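Local coordinates for protein protease VP4 (Blotched snakehead virus, PDB 2GEF) that acts as a viral serine protease with a serine/lysine catalytic dyad, probably cleaving the birnavirus polyprotein of which it is itself a part, at residues F113-A116 against D117-D121. Numbering follows the deposited sequence.
Sequences FWRA and DGSAD
Phe-113 and Asp-121 form an antiparallel hydrogen-bonded pair in the beta hairpin of strands 111-114 and 120-126. Phe-113 N reaches Asp-121 O at 2.9 Å, and Asp-121 N returns the bond to Phe-113 O. The phenylalanine side chain lies on the same sheet face as Asp-121, where its CD2 passes Asp-121 O.

Trp-114 forms the next, non-hydrogen-bonded pair with Ala-120, and both side chains lie on the other face. The small methyl suits this place: Ala-120 CB sits over the face of the Trp-114 five-membered ring as a CH-pi contact, 4.1 Å from the ring centroid. The first torsion of Trp-114 puts CG anti to the carbonyl carbon (chi1 -77°), which lays the indole against Ala-120 CB, and its NE1 finds the carbonyl of Val-150.

Arg-115 opens the type I turn that ends at Gly-118. Its N bonds Ser-119 O, while Arg-115 O receives Gly-118 N at 3.2 Å. Glycine fits there because at its positive phi a side chain would jam against the preceding carbonyl. The long arginine chain, extended from CG to NE, runs past Ser-119 OG back to Asp-121, with which it forms a salt bridge. There Arg-115 NE meets the syn side of Asp-121 OD2 at 3.3 Å, whereas the hydrogen bonds from NH2 to both carboxylate oxygens are weak; the two planar groups are 57° apart.

Ala-116, small and exposed, takes the second place of the turn, and Asp-117 follows it. The aspartate folds back over the turn, with Asp-117 OD1 3.5 Å from Arg-115 CB. Asp-117 OD1 also accepts the hydrogen bond from Ser-119 OG, on the syn side and 20° out of the carboxylate plane.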
ATOM      1  N   PHE A 113     -10.085   6.109  -9.916  1.00 11.85           N
ATOM      2  CA  PHE A 113     -10.439   6.611 -11.226  1.00 13.95           C
ATOM      3  C   PHE A 113      -9.449   7.696 -11.436  1.00 13.55           C
ATOM      4  O   PHE A 113      -9.536   8.659 -10.725  1.00 15.15           O
ATOM      5  CB  PHE A 113     -11.911   7.157 -11.240  1.00 13.77           C
ATOM      6  CG  PHE A 113     -12.906   6.156 -10.642  1.00 18.22           C
ATOM      7  CD1 PHE A 113     -13.299   5.010 -11.379  1.00 19.19           C
ATOM      8  CD2 PHE A 113     -13.339   6.307  -9.291  1.00 20.21           C
ATOM      9  CE1 PHE A 113     -14.119   4.045 -10.815  1.00 20.40           C
ATOM     10  CE2 PHE A 113     -14.171   5.418  -8.719  1.00 20.41           C
ATOM     11  CZ  PHE A 113     -14.590   4.236  -9.492  1.00 19.71           C
ATOM     12  N   TRP A 114      -8.506   7.503 -12.368  1.00 13.24           N
ATOM     13  CA  TRP A 114      -7.565   8.539 -12.848  1.00 14.08           C
ATOM     14  C   TRP A 114      -8.249   9.568 -13.757  1.00 13.86           C
ATOM     15  O   TRP A 114      -9.229   9.264 -14.518  1.00 17.03           O
ATOM     16  CB  TRP A 114      -6.313   7.989 -13.593  1.00 13.03           C
ATOM     17  CG  TRP A 114      -5.288   7.432 -12.591  1.00 15.79           C
ATOM     18  CD1 TRP A 114      -4.179   8.044 -12.071  1.00 15.84           C
ATOM     19  CD2 TRP A 114      -5.352   6.151 -11.985  1.00 16.12           C
ATOM     20  NE1 TRP A 114      -3.567   7.233 -11.152  1.00 17.02           N
ATOM     21  CE2 TRP A 114      -4.237   6.035 -11.135  1.00 13.53           C
ATOM     22  CE3 TRP A 114      -6.211   5.028 -12.157  1.00 16.68           C
ATOM     23  CZ2 TRP A 114      -4.001   4.880 -10.364  1.00 16.46           C
ATOM     24  CZ3 TRP A 114      -5.971   3.871 -11.395  1.00 16.59           C
ATOM     25  CH2 TRP A 114      -4.835   3.822 -10.498  1.00 11.63           C
ATOM     26  N   ARG A 115      -7.769  10.801 -13.583  1.00 12.45           N
ATOM     27  CA  ARG A 115      -7.968  11.872 -14.506  1.00 11.05           C
ATOM     28  C   ARG A 115      -6.759  11.906 -15.489  1.00 11.97           C
ATOM     29  O   ARG A 115      -5.633  11.462 -15.164  1.00  9.96           O
ATOM     30  CB  ARG A 115      -8.001  13.132 -13.685  1.00 11.81           C
ATOM     31  CG  ARG A 115      -8.996  13.144 -12.515  1.00 11.92           C
ATOM     32  CD  ARG A 115      -9.340  14.617 -12.230  1.00 18.99           C
ATOM     33  NE  ARG A 115     -10.521  14.672 -11.429  1.00 19.83           N
ATOM     34  CZ  ARG A 115     -10.995  15.698 -10.753  1.00 20.97           C
ATOM     35  NH1 ARG A 115     -10.450  16.912 -10.795  1.00 22.23           N
ATOM     36  NH2 ARG A 115     -12.070  15.460 -10.022  1.00 24.58           N
ATOM     37  N   ALA A 116      -6.992  12.456 -16.681  1.00 12.93           N
ATOM     38  CA  ALA A 116      -5.923  12.982 -17.632  1.00 14.27           C
ATOM     39  C   ALA A 116      -4.619  13.645 -17.061  1.00 13.77           C
ATOM     40  O   ALA A 116      -3.567  13.454 -17.640  1.00 15.99           O
ATOM     41  CB  ALA A 116      -6.581  13.951 -18.705  1.00 12.99           C
ATOM     42  N   ASP A 117      -4.669  14.371 -15.926  1.00 14.16           N
ATOM     43  CA  ASP A 117      -3.465  14.940 -15.316  1.00 13.50           C
ATOM     44  C   ASP A 117      -2.694  14.181 -14.232  1.00 12.97           C
ATOM     45  O   ASP A 117      -1.829  14.767 -13.558  1.00 14.05           O
ATOM     46  CB  ASP A 117      -3.767  16.311 -14.789  1.00 13.81           C
ATOM     47  CG  ASP A 117      -4.584  16.303 -13.537  1.00 19.97           C
ATOM     48  OD1 ASP A 117      -5.317  15.316 -13.263  1.00 16.41           O
ATOM     49  OD2 ASP A 117      -4.493  17.334 -12.786  1.00 26.20           O
ATOM     50  N   GLY A 118      -2.945  12.884 -14.026  1.00 13.31           N
ATOM     51  CA  GLY A 118      -2.041  12.172 -13.124  1.00 11.40           C
ATOM     52  C   GLY A 118      -2.616  12.080 -11.743  1.00 11.12           C
ATOM     53  O   GLY A 118      -2.145  11.260 -10.926  1.00  8.66           O
ATOM     54  N   SER A 119      -3.644  12.922 -11.488  1.00 10.78           N
ATOM     55  CA  SER A 119      -4.455  12.889 -10.292  1.00 11.50           C
ATOM     56  C   SER A 119      -5.517  11.812 -10.409  1.00 11.51           C
ATOM     57  O   SER A 119      -5.755  11.327 -11.497  1.00 12.02           O
ATOM     58  CB  SER A 119      -5.155  14.231 -10.077  1.00 11.53           C
ATOM     59  OG  SER A 119      -6.118  14.402 -11.025  1.00 12.59           O
ATOM     60  N   ALA A 120      -6.226  11.524  -9.316  1.00 12.29           N
ATOM     61  CA  ALA A 120      -7.287  10.474  -9.285  1.00 10.69           C
ATOM     62  C   ALA A 120      -8.351  10.707  -8.230  1.00 11.35           C
ATOM     63  O   ALA A 120      -8.095  11.256  -7.153  1.00  6.83           O
ATOM     64  CB  ALA A 120      -6.627   9.105  -9.000  1.00 11.56           C
ATOM     65  N   ASP A 121      -9.570  10.275  -8.568  1.00 11.25           N
ATOM     66  CA  ASP A 121     -10.646  10.312  -7.648  1.00 12.13           C
ATOM     67  C   ASP A 121     -10.596   8.908  -7.060  1.00 11.94           C
ATOM     68  O   ASP A 121     -10.551   7.942  -7.777  1.00 12.87           O
ATOM     69  CB  ASP A 121     -11.953  10.560  -8.444  1.00 10.43           C
ATOM     70  CG  ASP A 121     -12.074  11.941  -8.876  1.00 14.99           C
ATOM     71  OD1 ASP A 121     -12.088  12.885  -8.049  1.00 16.33           O
ATOM     72  OD2 ASP A 121     -12.091  12.141 -10.094  1.00 22.87           O
TER